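Local atomic coordinates of oxidoreductase, NAD-binding/iron-sulfur cluster-binding protein (Nitratireductor pacificus pht-3B, PDB entry 6ZXU), a protein that catalyses catabolic reductive dehalogenation, carrying a cobalamin cofactor and two [4Fe-4S] clusters. Residues 355-369 against 468-481. Sequence-based numbering, arbitrary orientation.
Sequences VPLQGTREKLAPTGK and RRMGYSARSHSNAH
Q358 and T360 pair antiparallel with the strand 474-477 through a single bridge, with G359 and R475 as its non-hydrogen-bonded pair: S476 N donates to Q358 O at 2.8 Å, and T360 N to A474 O at 3.1 Å. The A474 carbonyl oxygen is gripped twice, because R468 NH1, also 3.1 Å from A474 O, reaches it from the face opposite T360 N. This places the R468 guanidinium against G359, whose CA lies over one of its faces.

R475 illustrates how one guanidinium can be packed on both faces and bonded at its edge. Extended from CG to NE, it lies between CB of Q358 on one face and the guanidinium of R361 on the other, the two charged groups stacked with centres 4.0 Å apart and planes at 20°. A salt bridge from R361 to E483 probably eases this meeting of like charges. In its own plane, R475 NH1 donates to G359 O at 2.9 Å, while a water links NH2 to V355 O.

Farther along, a chi1 of -171° swings S473 OG away from its own backbone N to meet both T360 OG1, from which it accepts, and E362 O, to which it donates at 2.6 Å; H420 is a further partner. At the far end, T367 OG1 donates in the carbonyl plane to R469 O at 2.8 Å and accepts from K369 N, forming an ST turn beside the Schellman motif at G471, which ends helix 445-469.

Strand 474-477 is outermost in a four-stranded antiparallel sheet, its other edge bonded to strand 514-521; the loop thus pairs locally with the edge strand by one antiparallel beta bridge, on the strand whose H477 side chain lies about 4 Å from those of the cobalamin-binding V484 and H486.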
# COMPACT_ATOMS: atom_id res chain seq x y z
N VAL A 355 6.03 6.51 -14.10
CA VAL A 355 6.71 7.76 -13.80
C VAL A 355 6.47 8.85 -14.91
O VAL A 355 6.13 9.99 -14.57
CB VAL A 355 8.18 7.55 -13.55
CG1 VAL A 355 8.85 8.89 -13.36
CG2 VAL A 355 8.38 6.68 -12.33
N PRO A 356 6.51 8.50 -16.20
CA PRO A 356 6.30 9.56 -17.20
C PRO A 356 4.90 10.11 -17.20
O PRO A 356 4.68 11.18 -17.81
CB PRO A 356 6.57 8.82 -18.54
CG PRO A 356 7.51 7.73 -18.16
CD PRO A 356 7.01 7.27 -16.84
N LEU A 357 3.97 9.44 -16.50
CA LEU A 357 2.58 9.88 -16.49
C LEU A 357 2.22 10.70 -15.28
O LEU A 357 1.08 11.00 -15.10
CB LEU A 357 1.63 8.69 -16.61
CG LEU A 357 1.85 7.71 -17.79
CD1 LEU A 357 0.66 6.79 -17.92
CD2 LEU A 357 2.04 8.43 -19.08
N GLN A 358 3.22 11.05 -14.45
CA GLN A 358 2.93 11.68 -13.10
C GLN A 358 2.29 13.06 -13.18
O GLN A 358 1.55 13.43 -12.31
CB GLN A 358 4.18 11.69 -12.24
CG GLN A 358 4.45 10.28 -11.75
CD GLN A 358 5.56 10.21 -10.73
OE1 GLN A 358 5.91 11.19 -10.12
NE2 GLN A 358 6.11 9.04 -10.55
N GLY A 359 2.53 13.81 -14.25
CA GLY A 359 1.82 15.04 -14.49
C GLY A 359 2.66 16.31 -14.63
O GLY A 359 3.86 16.24 -14.79
N THR A 360 2.01 17.46 -14.46
CA THR A 360 2.48 18.76 -14.88
C THR A 360 2.83 19.64 -13.69
O THR A 360 2.24 19.54 -12.63
CB THR A 360 1.37 19.56 -15.62
OG1 THR A 360 0.16 19.68 -14.78
CG2 THR A 360 1.03 18.92 -16.91
N ARG A 361 3.86 20.45 -13.84
CA ARG A 361 4.23 21.44 -12.85
C ARG A 361 3.75 22.86 -13.21
O ARG A 361 3.66 23.69 -12.34
CB ARG A 361 5.72 21.45 -12.66
CG ARG A 361 6.36 20.16 -12.22
CD ARG A 361 7.84 20.29 -12.15
NE ARG A 361 8.56 19.03 -11.86
CZ ARG A 361 8.78 18.06 -12.76
NH1 ARG A 361 8.29 18.17 -13.97
NH2 ARG A 361 9.47 16.98 -12.43
N GLU A 362 3.37 23.07 -14.47
CA GLU A 362 2.99 24.42 -14.95
C GLU A 362 1.54 24.70 -14.70
O GLU A 362 0.73 23.78 -14.67
CB GLU A 362 3.31 24.56 -16.45
CG GLU A 362 2.21 23.99 -17.37
CD GLU A 362 2.38 22.49 -17.83
OE1 GLU A 362 1.47 22.01 -18.60
OE2 GLU A 362 3.38 21.77 -17.43
N LYS A 363 1.18 25.99 -14.51
CA LYS A 363 -0.24 26.36 -14.31
C LYS A 363 -1.05 25.98 -15.53
O LYS A 363 -0.55 26.04 -16.67
CB LYS A 363 -0.41 27.84 -14.01
CG LYS A 363 0.27 28.27 -12.74
CD LYS A 363 -0.30 27.61 -11.47
CE LYS A 363 0.51 27.98 -10.18
NZ LYS A 363 0.14 27.15 -8.94
N LEU A 364 -2.27 25.54 -15.28
CA LEU A 364 -3.19 25.28 -16.37
C LEU A 364 -4.35 26.23 -16.25
O LEU A 364 -4.62 26.79 -15.16
CB LEU A 364 -3.72 23.84 -16.32
CG LEU A 364 -2.77 22.68 -16.53
CD1 LEU A 364 -3.52 21.31 -16.47
CD2 LEU A 364 -1.98 22.78 -17.79
N ALA A 365 -5.13 26.33 -17.33
CA ALA A 365 -6.41 27.07 -17.35
C ALA A 365 -7.59 26.13 -17.19
O ALA A 365 -7.66 25.13 -17.93
CB ALA A 365 -6.54 27.80 -18.69
N PRO A 366 -8.54 26.48 -16.33
CA PRO A 366 -9.74 25.65 -16.20
C PRO A 366 -10.42 25.42 -17.54
O PRO A 366 -10.53 26.34 -18.34
CB PRO A 366 -10.62 26.45 -15.25
CG PRO A 366 -9.63 27.23 -14.41
CD PRO A 366 -8.50 27.56 -15.31
N THR A 367 -10.84 24.17 -17.78
CA THR A 367 -11.32 23.78 -19.05
C THR A 367 -12.85 23.83 -19.09
O THR A 367 -13.44 23.68 -20.15
CB THR A 367 -10.89 22.35 -19.41
OG1 THR A 367 -11.48 21.42 -18.48
CG2 THR A 367 -9.46 22.23 -19.40
N GLY A 368 -13.51 24.03 -17.95
CA GLY A 368 -14.97 23.89 -17.88
C GLY A 368 -15.49 22.44 -17.71
O GLY A 368 -16.67 22.22 -17.48
N LYS A 369 -14.63 21.44 -17.82
CA LYS A 369 -15.06 20.06 -17.52
C LYS A 369 -15.05 19.83 -15.99
O LYS A 369 -14.45 20.60 -15.23
CB LYS A 369 -14.15 19.06 -18.20
CG LYS A 369 -14.15 19.18 -19.72
CD LYS A 369 -13.00 18.39 -20.30
CE LYS A 369 -12.80 18.67 -21.79
NZ LYS A 369 -13.63 17.68 -22.48
N ARG A 468 -6.12 17.46 -14.16
CA ARG A 468 -5.57 18.11 -15.37
C ARG A 468 -6.68 18.20 -16.45
O ARG A 468 -6.82 19.21 -17.09
CB ARG A 468 -4.36 17.46 -15.84
CG ARG A 468 -3.18 17.53 -14.92
CD ARG A 468 -1.86 17.10 -15.50
NE ARG A 468 -1.92 15.76 -16.03
CZ ARG A 468 -1.69 14.65 -15.36
NH1 ARG A 468 -1.38 14.67 -14.08
NH2 ARG A 468 -1.75 13.48 -15.98
N ARG A 469 -7.52 17.19 -16.57
CA ARG A 469 -8.66 17.21 -17.43
C ARG A 469 -9.56 18.37 -17.14
O ARG A 469 -10.13 18.99 -18.04
CB ARG A 469 -9.42 15.89 -17.34
CG ARG A 469 -10.66 15.81 -18.19
CD ARG A 469 -11.40 14.48 -18.06
NE ARG A 469 -10.54 13.29 -18.29
CZ ARG A 469 -10.13 12.84 -19.49
NH1 ARG A 469 -10.44 13.45 -20.67
NH2 ARG A 469 -9.37 11.74 -19.53
N MET A 470 -9.69 18.71 -15.89
CA MET A 470 -10.53 19.86 -15.51
C MET A 470 -9.81 21.22 -15.59
O MET A 470 -10.36 22.23 -15.17
CB MET A 470 -11.05 19.62 -14.08
CG MET A 470 -11.86 18.34 -13.91
SD MET A 470 -12.64 18.14 -12.30
CE MET A 470 -11.20 17.90 -11.25
N GLY A 471 -8.55 21.20 -15.99
CA GLY A 471 -7.75 22.40 -16.13
C GLY A 471 -7.12 22.90 -14.85
O GLY A 471 -6.90 24.12 -14.69
N TYR A 472 -6.74 21.96 -13.97
CA TYR A 472 -5.98 22.30 -12.76
C TYR A 472 -4.73 21.50 -12.72
O TYR A 472 -4.77 20.26 -12.81
CB TYR A 472 -6.85 22.06 -11.52
CG TYR A 472 -7.99 22.99 -11.44
CD1 TYR A 472 -7.84 24.25 -10.85
CD2 TYR A 472 -9.23 22.66 -11.95
CE1 TYR A 472 -8.89 25.15 -10.80
CE2 TYR A 472 -10.27 23.55 -11.92
CZ TYR A 472 -10.11 24.78 -11.30
OH TYR A 472 -11.17 25.63 -11.24
N SER A 473 -3.59 22.15 -12.68
CA SER A 473 -2.32 21.47 -12.77
C SER A 473 -2.23 20.46 -11.56
O SER A 473 -2.71 20.73 -10.49
CB SER A 473 -1.18 22.46 -12.67
OG SER A 473 0.06 21.89 -12.96
N ALA A 474 -1.64 19.31 -11.81
CA ALA A 474 -1.54 18.26 -10.78
C ALA A 474 -0.44 17.32 -11.17
O ALA A 474 -0.26 17.00 -12.35
CB ALA A 474 -2.85 17.55 -10.64
N ARG A 475 0.35 16.91 -10.18
CA ARG A 475 1.45 15.99 -10.36
C ARG A 475 1.47 15.00 -9.20
O ARG A 475 1.36 15.41 -8.04
CB ARG A 475 2.75 16.74 -10.42
CG ARG A 475 3.88 15.81 -10.66
CD ARG A 475 5.13 16.44 -11.10
NE ARG A 475 6.20 15.44 -11.16
CZ ARG A 475 6.60 14.75 -12.24
NH1 ARG A 475 6.02 14.91 -13.43
NH2 ARG A 475 7.60 13.91 -12.14
N SER A 476 1.59 13.70 -9.49
CA SER A 476 1.74 12.73 -8.38
C SER A 476 3.21 12.57 -8.00
O SER A 476 4.12 12.93 -8.72
CB SER A 476 1.13 11.37 -8.74
OG SER A 476 1.86 10.74 -9.69
N HIS A 477 3.41 12.11 -6.78
CA HIS A 477 4.71 11.98 -6.16
C HIS A 477 4.88 10.60 -5.57
O HIS A 477 4.36 10.30 -4.50
CB HIS A 477 4.79 13.08 -5.09
CG HIS A 477 4.62 14.46 -5.63
ND1 HIS A 477 5.63 15.18 -6.20
CD2 HIS A 477 3.54 15.25 -5.66
CE1 HIS A 477 5.18 16.37 -6.54
NE2 HIS A 477 3.93 16.43 -6.21
N SER A 478 5.57 9.75 -6.30
CA SER A 478 5.69 8.32 -6.05
C SER A 478 7.01 7.94 -5.42
O SER A 478 7.90 8.76 -5.25
CB SER A 478 5.49 7.56 -7.37
OG SER A 478 6.61 7.82 -8.22
N ASN A 479 7.16 6.67 -5.08
CA ASN A 479 8.43 6.17 -4.57
C ASN A 479 9.54 6.38 -5.63
O ASN A 479 10.67 6.61 -5.30
CB ASN A 479 8.36 4.67 -4.21
CG ASN A 479 8.19 3.75 -5.46
OD1 ASN A 479 7.17 3.84 -6.26
ND2 ASN A 479 9.15 2.82 -5.62
N ALA A 480 9.16 6.24 -6.90
CA ALA A 480 10.09 6.34 -8.03
C ALA A 480 10.46 7.78 -8.35
O ALA A 480 11.56 8.03 -8.84
CB ALA A 480 9.55 5.65 -9.24
N HIS A 481 9.59 8.71 -8.00
CA HIS A 481 9.87 10.10 -8.24
C HIS A 481 8.94 10.99 -7.48
O HIS A 481 7.76 11.12 -7.83
CB HIS A 481 9.76 10.39 -9.74
CG HIS A 481 10.29 11.74 -10.12
ND1 HIS A 481 9.62 12.92 -9.84
CD2 HIS A 481 11.43 12.09 -10.73
CE1 HIS A 481 10.33 13.93 -10.28
NE2 HIS A 481 11.43 13.45 -10.82
O HOH W 1 7.43 12.34 -14.67
O HOH W 2 -1.21 11.79 -13.55
O HOH W 3 -1.62 10.40 -16.44
O HOH W 4 -3.27 25.04 -12.47
O HOH W 5 -5.90 26.07 -13.13
O HOH W 6 -12.97 22.90 -15.24